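PDB 2NXF: putative dimetal phosphatase from Danio rerio, which probably hydrolyses ADP-ribose and CDP-alcohols such as CDP-choline at a dinuclear metal centre, releasing AMP or CMP. Local coordinates for residues A[8-16]-A[281-289]; A[93-104]-A[146-157]. All coordinates share one frame; numbering follows the deposited sequence.

Contact 1: A[8-16]-A[281-289]; sequences FGLIADVQY and ITLEGVIET. With ZN (zinc ion), chain B; PO4 (phosphate ion), chain F.
V286 packs against I11 where strand 6-11 gives way to a metal-binding turn, and the contact shows how such a turn can be held by aliphatic packing and two backbone bonds. The CG2 branch of V286 crosses the stem of I11, 3.5 Å from its CG1, while CG1 of V286, anti to its own backbone N (chi1 165°), lies over CA of V14. I287 works on the zinc side. Its CB is 3.7 Å from CB of Q15, and its CD1 end reaches along to the backbone O of Q15. At the other end of the contact, A12 CB meets L283 CB at 3.8 Å. CD1 of L283 goes on to CB of L10. Between these apolar pairs, V286 N donates to A12 O almost straight (3.0 Å, 179°), and I287 N donates to D13 O along a more bent path. Water 1 bridges A12 N and E284 O. Beside this backbone pairing, D13 OD1 and Q15 OE1 bind one of the two zinc ions at 2.1 and 2.0 Å; D60, H267, phosphate O3 and water 3 complete its shell. D13 OD2 accepts from H265 N, and Q15 NE2 bonds to D63, which, with the metal bonds, helps to set the rotation of both groups. This Asp-x-Gln just after the first strand corresponds to the Asp-x-His metal motif of calcineurin-like metallophosphoesterases, with glutamine in the histidine position.

Contact 2: A[93-104]-A[146-157]; sequences VWGNHEFYNFSR and LLDAYDLSVIGR. With ZN (zinc ion), chain C; PO4 (phosphate ion), chain F.
R104 reaches across to D148 and forms the tight end of this contact, where a guanidinium is held at its edge and on both faces. Its NH1 donates to D148 OD1 on the syn lone pair (3.1 Å), and NH2 meets OD2 at 2.8 Å, an end-on two-nitrogen salt bridge. NE donates to G156 O at 2.7 Å, with the oxygen in the guanidinium plane. One face carries the guanidinium of R157, stacked with the planes 11° apart; D130 and D151, which pair with R157, probably offset the meeting of like charges. CE1 of F99 lies over the opposite face. F99 is wedged between CA of G156 (3.6 Å from CD1) and CB of Y150 (3.4 Å from CE2), and its ring lies oblique to that of Y150.

Packing is looser along 93-94 and 146-149, where water stands between the chains. Water 5 links W94 N to L147 O, and water 6 lies within hydrogen-bonding distance of both W94 O and D148 OD1; beyond them V93 CG2 touches CD2 of L146 at 3.8 Å. On the helix side, CD1 of the partly exposed I155 fits between CB of N96 and CE1 of Y100.

N96 turns its amide to the metal with CG between its backbone N and carbonyl carbon (chi1 52°). OD1 binds the second zinc ion, as do D60, H228 and H265, while ND2 bonds to O4 of a phosphate ion, probably from the crystallisation liquor, and, at 178°, to Y100 OH. H97 NE2 donates to phosphate O2. The G95-N96-H97-E98 run is the Gly-Asn-His-Glu signature of metallophosphoesterases, here starting a short helix beside the dinuclear site.

From the N terminus, the chain runs through strand 6-11 into the first metal-binding turn, which contact 1 later joins to 281-289, after strand 279-282, closing a loop of 264 residues. Contact 2 is nested inside that loop: it pairs 93-104, which follows strand 89-92, with 146-157, which follows strand 142-146, 41 residues later. Strands 6-11 and 89-92 belong to one mixed sheet, and 142-146 and 279-282 to the other, so each contact ties the two sheets together. Their centres lie about 17 Å apart, yet they converge on the phosphate and on water 3, which binds both zinc ions, and Q15 packs against H97.

Contact 1: A[8-16]-A[281-289]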
loop_
_atom_site.group_PDB
_atom_site.type_symbol
_atom_site.label_atom_id
_atom_site.label_comp_id
_atom_site.label_asym_id
_atom_site.label_seq_id
_atom_site.Cartn_x
_atom_site.Cartn_y
_atom_site.Cartn_z
ATOM N N PHE A 8 2.414 -14.900 6.142
ATOM C CA PHE A 8 2.851 -13.514 6.386
ATOM C C PHE A 8 1.720 -12.655 6.930
ATOM O O PHE A 8 0.567 -12.889 6.603
ATOM C CB PHE A 8 3.488 -12.880 5.149
ATOM C CG PHE A 8 2.566 -12.755 3.953
ATOM C CD1 PHE A 8 1.999 -11.528 3.609
ATOM C CD2 PHE A 8 2.306 -13.872 3.150
ATOM C CE1 PHE A 8 1.178 -11.415 2.486
ATOM C CE2 PHE A 8 1.473 -13.781 2.038
ATOM C CZ PHE A 8 0.910 -12.559 1.708
ATOM N N GLY A 9 2.065 -11.686 7.772
ATOM C CA GLY A 9 1.064 -10.719 8.266
ATOM C C GLY A 9 0.803 -9.593 7.270
ATOM O O GLY A 9 1.672 -9.254 6.477
ATOM N N LEU A 10 -0.395 -9.003 7.321
ATOM C CA LEU A 10 -0.776 -7.855 6.473
ATOM C C LEU A 10 -1.510 -6.816 7.298
ATOM O O LEU A 10 -2.386 -7.166 8.086
ATOM C CB LEU A 10 -1.762 -8.307 5.386
ATOM C CG LEU A 10 -1.198 -9.165 4.280
ATOM C CD1 LEU A 10 -2.335 -9.877 3.537
ATOM C CD2 LEU A 10 -0.378 -8.277 3.335
ATOM N N ILE A 11 -1.190 -5.539 7.073
ATOM C CA ILE A 11 -1.889 -4.467 7.800
ATOM C C ILE A 11 -1.766 -3.195 6.956
ATOM O O ILE A 11 -0.811 -3.057 6.189
ATOM C CB ILE A 11 -1.313 -4.278 9.225
ATOM C CG1 ILE A 11 -2.312 -3.547 10.147
ATOM C CG2 ILE A 11 0.089 -3.627 9.183
ATOM C CD1 ILE A 11 -1.966 -3.678 11.664
ATOM N N ALA A 12 -2.752 -2.305 7.067
ATOM C CA ALA A 12 -2.747 -1.072 6.261
ATOM C C ALA A 12 -3.125 0.137 7.101
ATOM O O ALA A 12 -3.988 0.046 7.978
ATOM C CB ALA A 12 -3.733 -1.202 5.098
ATOM N N ASP A 13 -2.475 1.258 6.801
ATOM C CA ASP A 13 -2.970 2.599 7.216
ATOM C C ASP A 13 -3.096 2.699 8.735
ATOM O O ASP A 13 -4.149 3.108 9.262
ATOM C CB ASP A 13 -4.291 2.962 6.499
ATOM C CG ASP A 13 -4.094 3.131 4.985
ATOM O OD1 ASP A 13 -3.891 4.256 4.547
ATOM O OD2 ASP A 13 -4.057 2.121 4.261
ATOM N N VAL A 14 -2.024 2.318 9.429
ATOM C CA VAL A 14 -1.953 2.492 10.896
ATOM C C VAL A 14 -2.138 3.993 11.222
ATOM O O VAL A 14 -2.980 4.373 12.043
ATOM C CB VAL A 14 -0.619 1.943 11.462
ATOM C CG1 VAL A 14 -0.498 2.238 12.975
ATOM C CG2 VAL A 14 -0.482 0.430 11.196
ATOM N N GLN A 15 -1.357 4.839 10.545
ATOM C CA GLN A 15 -1.499 6.302 10.636
ATOM C C GLN A 15 -1.457 6.819 12.070
ATOM O O GLN A 15 -2.236 7.687 12.455
ATOM C CB GLN A 15 -2.751 6.807 9.880
ATOM C CG GLN A 15 -2.355 7.331 8.517
ATOM C CD GLN A 15 -3.504 7.493 7.557
ATOM O OE1 GLN A 15 -3.788 6.594 6.748
ATOM N NE2 GLN A 15 -4.165 8.637 7.624
ATOM N N TYR A 16 -0.534 6.257 12.844
ATOM C CA TYR A 16 -0.369 6.633 14.254
ATOM C C TYR A 16 -0.014 8.111 14.404
ATOM O O TYR A 16 0.724 8.657 13.589
ATOM C CB TYR A 16 0.734 5.776 14.913
ATOM C CG TYR A 16 1.063 6.276 16.288
ATOM C CD1 TYR A 16 0.166 6.083 17.345
ATOM C CD2 TYR A 16 2.232 6.999 16.533
ATOM C CE1 TYR A 16 0.452 6.558 18.621
ATOM C CE2 TYR A 16 2.514 7.490 17.798
ATOM C CZ TYR A 16 1.616 7.269 18.838
ATOM O OH TYR A 16 1.865 7.756 20.104
ATOM N N ILE A 281 -7.301 -6.923 -3.642
ATOM C CA ILE A 281 -7.674 -6.790 -2.240
ATOM C C ILE A 281 -7.247 -5.408 -1.762
ATOM O O ILE A 281 -6.076 -5.032 -1.880
ATOM C CB ILE A 281 -6.975 -7.851 -1.352
ATOM C CG1 ILE A 281 -7.249 -9.268 -1.879
ATOM C CG2 ILE A 281 -7.408 -7.714 0.125
ATOM C CD1 ILE A 281 -6.281 -10.315 -1.313
ATOM N N THR A 282 -8.201 -4.643 -1.240
ATOM C CA THR A 282 -7.885 -3.366 -0.614
ATOM C C THR A 282 -8.178 -3.509 0.872
ATOM O O THR A 282 -9.318 -3.688 1.262
ATOM C CB THR A 282 -8.707 -2.210 -1.230
ATOM O OG1 THR A 282 -8.507 -2.198 -2.649
ATOM C CG2 THR A 282 -8.279 -0.827 -0.631
ATOM N N LEU A 283 -7.125 -3.473 1.681
ATOM C CA LEU A 283 -7.265 -3.711 3.107
ATOM C C LEU A 283 -7.908 -2.544 3.827
ATOM O O LEU A 283 -7.538 -1.381 3.608
ATOM C CB LEU A 283 -5.889 -3.971 3.728
ATOM C CG LEU A 283 -5.209 -5.277 3.338
ATOM C CD1 LEU A 283 -3.771 -5.244 3.845
ATOM C CD2 LEU A 283 -5.984 -6.479 3.927
ATOM N N GLU A 284 -8.892 -2.867 4.669
ATOM C CA GLU A 284 -9.504 -1.892 5.580
ATOM C C GLU A 284 -8.430 -1.233 6.434
ATOM O O GLU A 284 -7.467 -1.898 6.836
ATOM C CB GLU A 284 -10.526 -2.605 6.478
ATOM C CG GLU A 284 -11.815 -3.044 5.735
ATOM C CD GLU A 284 -11.693 -4.321 4.882
ATOM O OE1 GLU A 284 -10.660 -5.018 4.887
ATOM O OE2 GLU A 284 -12.674 -4.649 4.175
ATOM N N GLY A 285 -8.599 0.064 6.720
ATOM C CA GLY A 285 -7.515 0.817 7.366
ATOM C C GLY A 285 -7.637 0.828 8.877
ATOM O O GLY A 285 -8.723 1.053 9.439
ATOM N N VAL A 286 -6.509 0.604 9.535
ATOM C CA VAL A 286 -6.455 0.610 10.996
ATOM C C VAL A 286 -6.897 1.950 11.571
ATOM O O VAL A 286 -7.619 2.008 12.591
ATOM C CB VAL A 286 -5.007 0.292 11.474
ATOM C CG1 VAL A 286 -4.813 0.651 12.954
ATOM C CG2 VAL A 286 -4.674 -1.186 11.223
ATOM N N ILE A 287 -6.488 3.033 10.915
ATOM C CA ILE A 287 -6.794 4.370 11.459
ATOM C C ILE A 287 -8.286 4.642 11.644
ATOM O O ILE A 287 -8.667 5.355 12.561
ATOM C CB ILE A 287 -6.112 5.485 10.646
ATOM C CG1 ILE A 287 -6.274 6.863 11.313
ATOM C CG2 ILE A 287 -6.610 5.512 9.191
ATOM C CD1 ILE A 287 -5.619 6.962 12.700
ATOM N N GLU A 288 -9.140 4.073 10.782
ATOM C CA GLU A 288 -10.581 4.339 10.929
ATOM C C GLU A 288 -11.306 3.227 11.685
ATOM O O GLU A 288 -12.533 3.180 11.691
ATOM C CB GLU A 288 -11.220 4.628 9.573
ATOM C CG GLU A 288 -10.780 6.018 9.079
ATOM C CD GLU A 288 -11.287 6.390 7.706
ATOM O OE1 GLU A 288 -12.154 5.683 7.166
ATOM O OE2 GLU A 288 -10.801 7.423 7.183
ATOM N N THR A 289 -10.517 2.361 12.320
ATOM C CA THR A 289 -11.037 1.240 13.128
ATOM C C THR A 289 -11.103 1.619 14.636
ATOM O O THR A 289 -10.060 1.931 15.218
ATOM C CB THR A 289 -10.186 0.011 12.953
ATOM O OG1 THR A 289 -10.033 -0.258 11.551
ATOM C CG2 THR A 289 -10.831 -1.194 13.661
HETATM ZN ZN ZN B . -4.386 6.234 4.884
HETATM P P PO4 F . -5.463 9.136 3.665
HETATM O O1 PO4 F . -6.847 8.790 3.162
HETATM O O2 PO4 F . -5.454 10.569 4.160
HETATM O O3 PO4 F . -5.076 8.313 4.879
HETATM O O4 PO4 F . -4.433 8.911 2.600
HETATM O O HOH W 1 -5.259 -3.329 7.971
HETATM O O HOH W 2 -6.780 1.202 4.300
HETATM O O HOH W 3 -4.999 6.379 2.835
#

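Contact 2: A[93-104]-A[146-157]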
loop_
_atom_site.group_PDB
_atom_site.type_symbol
_atom_site.label_atom_id
_atom_site.label_comp_id
_atom_site.label_asym_id
_atom_site.label_seq_id
_atom_site.Cartn_x
_atom_site.Cartn_y
_atom_site.Cartn_z
ATOM N N VAL A 93 5.605 -0.503 2.536
ATOM C CA VAL A 93 5.134 0.206 1.351
ATOM C C VAL A 93 5.038 1.684 1.712
ATOM O O VAL A 93 4.572 2.013 2.801
ATOM C CB VAL A 93 3.741 -0.371 0.928
ATOM C CG1 VAL A 93 3.137 0.440 -0.221
ATOM C CG2 VAL A 93 3.872 -1.821 0.533
ATOM N N TRP A 94 5.484 2.570 0.819
ATOM C CA TRP A 94 5.362 4.019 1.080
ATOM C C TRP A 94 4.066 4.578 0.488
ATOM O O TRP A 94 3.781 4.407 -0.710
ATOM C CB TRP A 94 6.564 4.826 0.576
ATOM C CG TRP A 94 7.874 4.403 1.158
ATOM C CD1 TRP A 94 8.082 3.571 2.230
ATOM C CD2 TRP A 94 9.163 4.827 0.718
ATOM N NE1 TRP A 94 9.433 3.429 2.455
ATOM C CE2 TRP A 94 10.123 4.174 1.537
ATOM C CE3 TRP A 94 9.606 5.668 -0.309
ATOM C CZ2 TRP A 94 11.506 4.348 1.363
ATOM C CZ3 TRP A 94 10.986 5.843 -0.487
ATOM C CH2 TRP A 94 11.917 5.183 0.352
ATOM N N GLY A 95 3.277 5.206 1.356
ATOM C CA GLY A 95 2.043 5.876 0.931
ATOM C C GLY A 95 2.095 7.389 1.098
ATOM O O GLY A 95 3.138 7.980 1.443
ATOM N N ASN A 96 0.966 8.043 0.839
ATOM C CA ASN A 96 0.942 9.513 0.899
ATOM C C ASN A 96 1.399 10.102 2.230
ATOM O O ASN A 96 2.118 11.092 2.230
ATOM C CB ASN A 96 -0.380 10.137 0.404
ATOM C CG ASN A 96 -1.614 9.553 1.073
ATOM O OD1 ASN A 96 -1.765 8.336 1.163
ATOM N ND2 ASN A 96 -2.508 10.432 1.529
ATOM N N HIS A 97 1.035 9.477 3.350
ATOM C CA HIS A 97 1.422 10.028 4.661
ATOM C C HIS A 97 2.909 9.917 4.954
ATOM O O HIS A 97 3.478 10.755 5.662
ATOM C CB HIS A 97 0.535 9.458 5.768
ATOM C CG HIS A 97 -0.833 10.058 5.751
ATOM N ND1 HIS A 97 -1.195 11.096 6.579
ATOM C CD2 HIS A 97 -1.898 9.827 4.946
ATOM C CE1 HIS A 97 -2.441 11.451 6.317
ATOM N NE2 HIS A 97 -2.888 10.705 5.324
ATOM N N GLU A 98 3.561 8.891 4.405
ATOM C CA GLU A 98 5.033 8.873 4.460
ATOM C C GLU A 98 5.602 10.124 3.813
ATOM O O GLU A 98 6.499 10.766 4.385
ATOM C CB GLU A 98 5.607 7.630 3.773
ATOM C CG GLU A 98 5.631 6.378 4.663
ATOM C CD GLU A 98 4.255 5.749 4.879
ATOM O OE1 GLU A 98 3.387 5.921 4.009
ATOM O OE2 GLU A 98 4.080 5.065 5.908
ATOM N N PHE A 99 5.103 10.465 2.620
ATOM C CA PHE A 99 5.618 11.658 1.921
ATOM C C PHE A 99 5.255 13.001 2.565
ATOM O O PHE A 99 5.981 13.996 2.400
ATOM C CB PHE A 99 5.253 11.623 0.434
ATOM C CG PHE A 99 5.814 10.435 -0.281
ATOM C CD1 PHE A 99 7.186 10.342 -0.555
ATOM C CD2 PHE A 99 4.992 9.385 -0.650
ATOM C CE1 PHE A 99 7.702 9.202 -1.225
ATOM C CE2 PHE A 99 5.498 8.246 -1.304
ATOM C CZ PHE A 99 6.863 8.161 -1.584
ATOM N N TYR A 100 4.142 13.035 3.291
ATOM C CA TYR A 100 3.783 14.236 4.043
ATOM C C TYR A 100 4.812 14.465 5.148
ATOM O O TYR A 100 5.132 15.608 5.465
ATOM C CB TYR A 100 2.398 14.113 4.697
ATOM C CG TYR A 100 1.233 13.945 3.742
ATOM C CD1 TYR A 100 1.278 14.448 2.439
ATOM C CD2 TYR A 100 0.066 13.304 4.161
ATOM C CE1 TYR A 100 0.206 14.292 1.563
ATOM C CE2 TYR A 100 -1.015 13.130 3.304
ATOM C CZ TYR A 100 -0.940 13.613 2.001
ATOM O OH TYR A 100 -2.007 13.409 1.153
ATOM N N ASN A 101 5.302 13.378 5.742
ATOM C CA ASN A 101 6.270 13.478 6.844
ATOM C C ASN A 101 7.724 13.608 6.421
ATOM O O ASN A 101 8.487 14.292 7.093
ATOM C CB ASN A 101 6.155 12.251 7.759
ATOM C CG ASN A 101 4.957 12.329 8.689
ATOM O OD1 ASN A 101 4.993 13.052 9.684
ATOM N ND2 ASN A 101 3.879 11.618 8.346
ATOM N N PHE A 102 8.112 12.899 5.359
ATOM C CA PHE A 102 9.529 12.732 5.004
ATOM C C PHE A 102 9.776 12.902 3.517
ATOM O O PHE A 102 8.933 12.535 2.680
ATOM C CB PHE A 102 10.022 11.324 5.398
ATOM C CG PHE A 102 9.758 10.954 6.838
ATOM C CD1 PHE A 102 10.407 11.622 7.873
ATOM C CD2 PHE A 102 8.880 9.914 7.144
ATOM C CE1 PHE A 102 10.158 11.277 9.227
ATOM C CE2 PHE A 102 8.619 9.555 8.485
ATOM C CZ PHE A 102 9.273 10.229 9.519
ATOM N N SER A 103 10.962 13.409 3.190
ATOM C CA SER A 103 11.446 13.430 1.804
ATOM C C SER A 103 11.874 12.021 1.398
ATOM O O SER A 103 12.023 11.146 2.262
ATOM C CB SER A 103 12.640 14.375 1.700
ATOM O OG SER A 103 13.751 13.833 2.413
ATOM N N ARG A 104 12.080 11.782 0.098
ATOM C CA ARG A 104 12.595 10.468 -0.346
ATOM C C ARG A 104 13.975 10.136 0.221
ATOM O O ARG A 104 14.180 9.013 0.677
ATOM C CB ARG A 104 12.607 10.319 -1.877
ATOM C CG ARG A 104 11.355 9.727 -2.426
ATOM C CD ARG A 104 11.281 9.841 -3.934
ATOM N NE ARG A 104 9.913 9.548 -4.350
ATOM C CZ ARG A 104 9.428 8.327 -4.564
ATOM N NH1 ARG A 104 8.168 8.181 -4.953
ATOM N NH2 ARG A 104 10.195 7.249 -4.423
ATOM N N LEU A 146 6.844 -5.061 -4.500
ATOM C CA LEU A 146 6.342 -3.866 -3.829
ATOM C C LEU A 146 6.516 -2.719 -4.800
ATOM O O LEU A 146 7.630 -2.523 -5.322
ATOM C CB LEU A 146 7.146 -3.549 -2.553
ATOM C CG LEU A 146 6.616 -4.137 -1.236
ATOM C CD1 LEU A 146 6.893 -5.631 -1.223
ATOM C CD2 LEU A 146 7.267 -3.433 -0.022
ATOM N N LEU A 147 5.422 -1.992 -5.038
ATOM C CA LEU A 147 5.417 -0.884 -5.993
ATOM C C LEU A 147 5.392 0.462 -5.293
ATOM O O LEU A 147 5.001 0.556 -4.106
ATOM C CB LEU A 147 4.187 -0.986 -6.905
ATOM C CG LEU A 147 4.027 -2.259 -7.751
ATOM C CD1 LEU A 147 2.770 -2.143 -8.613
ATOM C CD2 LEU A 147 5.286 -2.492 -8.592
ATOM N N ASP A 148 5.807 1.490 -6.051
ATOM C CA ASP A 148 5.904 2.868 -5.605
ATOM C C ASP A 148 4.794 3.672 -6.326
ATOM O O ASP A 148 4.981 4.167 -7.449
ATOM C CB ASP A 148 7.303 3.397 -5.996
ATOM C CG ASP A 148 7.576 4.824 -5.517
ATOM O OD1 ASP A 148 6.682 5.502 -4.947
ATOM O OD2 ASP A 148 8.730 5.249 -5.720
ATOM N N ALA A 149 3.646 3.796 -5.663
ATOM C CA ALA A 149 2.488 4.433 -6.284
ATOM C C ALA A 149 2.588 5.972 -6.308
ATOM O O ALA A 149 1.686 6.631 -6.854
ATOM C CB ALA A 149 1.197 4.008 -5.563
ATOM N N TYR A 150 3.659 6.517 -5.726
ATOM C CA TYR A 150 3.951 7.968 -5.761
ATOM C C TYR A 150 5.199 8.302 -6.580
ATOM O O TYR A 150 5.765 9.382 -6.468
ATOM C CB TYR A 150 4.008 8.564 -4.338
ATOM C CG TYR A 150 2.647 8.452 -3.699
ATOM C CD1 TYR A 150 1.711 9.491 -3.808
ATOM C CD2 TYR A 150 2.246 7.252 -3.080
ATOM C CE1 TYR A 150 0.439 9.369 -3.266
ATOM C CE2 TYR A 150 0.976 7.118 -2.540
ATOM C CZ TYR A 150 0.070 8.170 -2.651
ATOM O OH TYR A 150 -1.202 8.072 -2.121
ATOM N N ASP A 151 5.591 7.352 -7.423
ATOM C CA ASP A 151 6.666 7.536 -8.391
ATOM C C ASP A 151 6.347 8.780 -9.237
ATOM O O ASP A 151 7.163 9.703 -9.359
ATOM C CB ASP A 151 6.710 6.242 -9.218
ATOM C CG ASP A 151 7.728 6.253 -10.325
ATOM O OD1 ASP A 151 8.526 7.203 -10.478
ATOM O OD2 ASP A 151 7.701 5.240 -11.060
ATOM N N LEU A 152 5.149 8.801 -9.814
ATOM C CA LEU A 152 4.629 10.048 -10.362
ATOM C C LEU A 152 3.731 10.651 -9.296
ATOM O O LEU A 152 2.710 10.074 -8.960
ATOM C CB LEU A 152 3.845 9.781 -11.654
ATOM C CG LEU A 152 4.630 9.128 -12.794
ATOM C CD1 LEU A 152 3.707 9.022 -13.997
ATOM C CD2 LEU A 152 5.887 9.919 -13.144
ATOM N N SER A 153 4.134 11.784 -8.735
ATOM C CA SER A 153 3.317 12.485 -7.746
ATOM C C SER A 153 3.869 13.881 -7.580
ATOM O O SER A 153 5.001 14.168 -7.994
ATOM C CB SER A 153 3.355 11.761 -6.393
ATOM O OG SER A 153 4.651 11.827 -5.791
ATOM N N VAL A 154 3.064 14.762 -6.996
ATOM C CA VAL A 154 3.599 16.063 -6.627
ATOM C C VAL A 154 4.066 16.070 -5.171
ATOM O O VAL A 154 4.875 16.906 -4.786
ATOM C CB VAL A 154 2.616 17.221 -6.915
ATOM C CG1 VAL A 154 2.403 17.374 -8.414
ATOM C CG2 VAL A 154 1.292 17.009 -6.187
ATOM N N ILE A 155 3.564 15.122 -4.374
ATOM C CA ILE A 155 3.882 15.102 -2.945
ATOM C C ILE A 155 5.153 14.300 -2.631
ATOM O O ILE A 155 5.769 14.497 -1.563
ATOM C CB ILE A 155 2.705 14.585 -2.084
ATOM C CG1 ILE A 155 2.368 13.118 -2.434
ATOM C CG2 ILE A 155 1.501 15.520 -2.177
ATOM C CD1 ILE A 155 1.445 12.483 -1.429
ATOM N N GLY A 156 5.542 13.429 -3.562
ATOM C CA GLY A 156 6.707 12.552 -3.385
ATOM C C GLY A 156 7.874 12.799 -4.332
ATOM O O GLY A 156 8.759 11.944 -4.483
ATOM N N ARG A 157 7.868 13.953 -4.987
ATOM C CA ARG A 157 8.972 14.356 -5.868
ATOM C C ARG A 157 9.332 15.823 -5.588
ATOM O O ARG A 157 8.489 16.585 -5.123
ATOM C CB ARG A 157 8.561 14.163 -7.332
ATOM C CG ARG A 157 8.365 12.699 -7.772
ATOM C CD ARG A 157 9.687 11.910 -7.701
ATOM N NE ARG A 157 9.510 10.504 -8.076
ATOM C CZ ARG A 157 10.452 9.575 -7.949
ATOM N NH1 ARG A 157 11.638 9.882 -7.402
ATOM N NH2 ARG A 157 10.199 8.331 -8.351
HETATM ZN ZN ZN C . -3.137 6.862 1.874
HETATM P P PO4 F . -5.463 9.136 3.665
HETATM O O1 PO4 F . -6.847 8.790 3.162
HETATM O O2 PO4 F . -5.454 10.569 4.160
HETATM O O3 PO4 F . -5.076 8.313 4.879
HETATM O O4 PO4 F . -4.433 8.911 2.600
HETATM O O HOH W 4 3.167 2.397 -3.080
HETATM O O HOH W 5 6.377 1.545 -1.782
HETATM O O HOH W 6 4.974 4.986 -2.989
HETATM O O HOH W 3 -4.999 6.379 2.835
#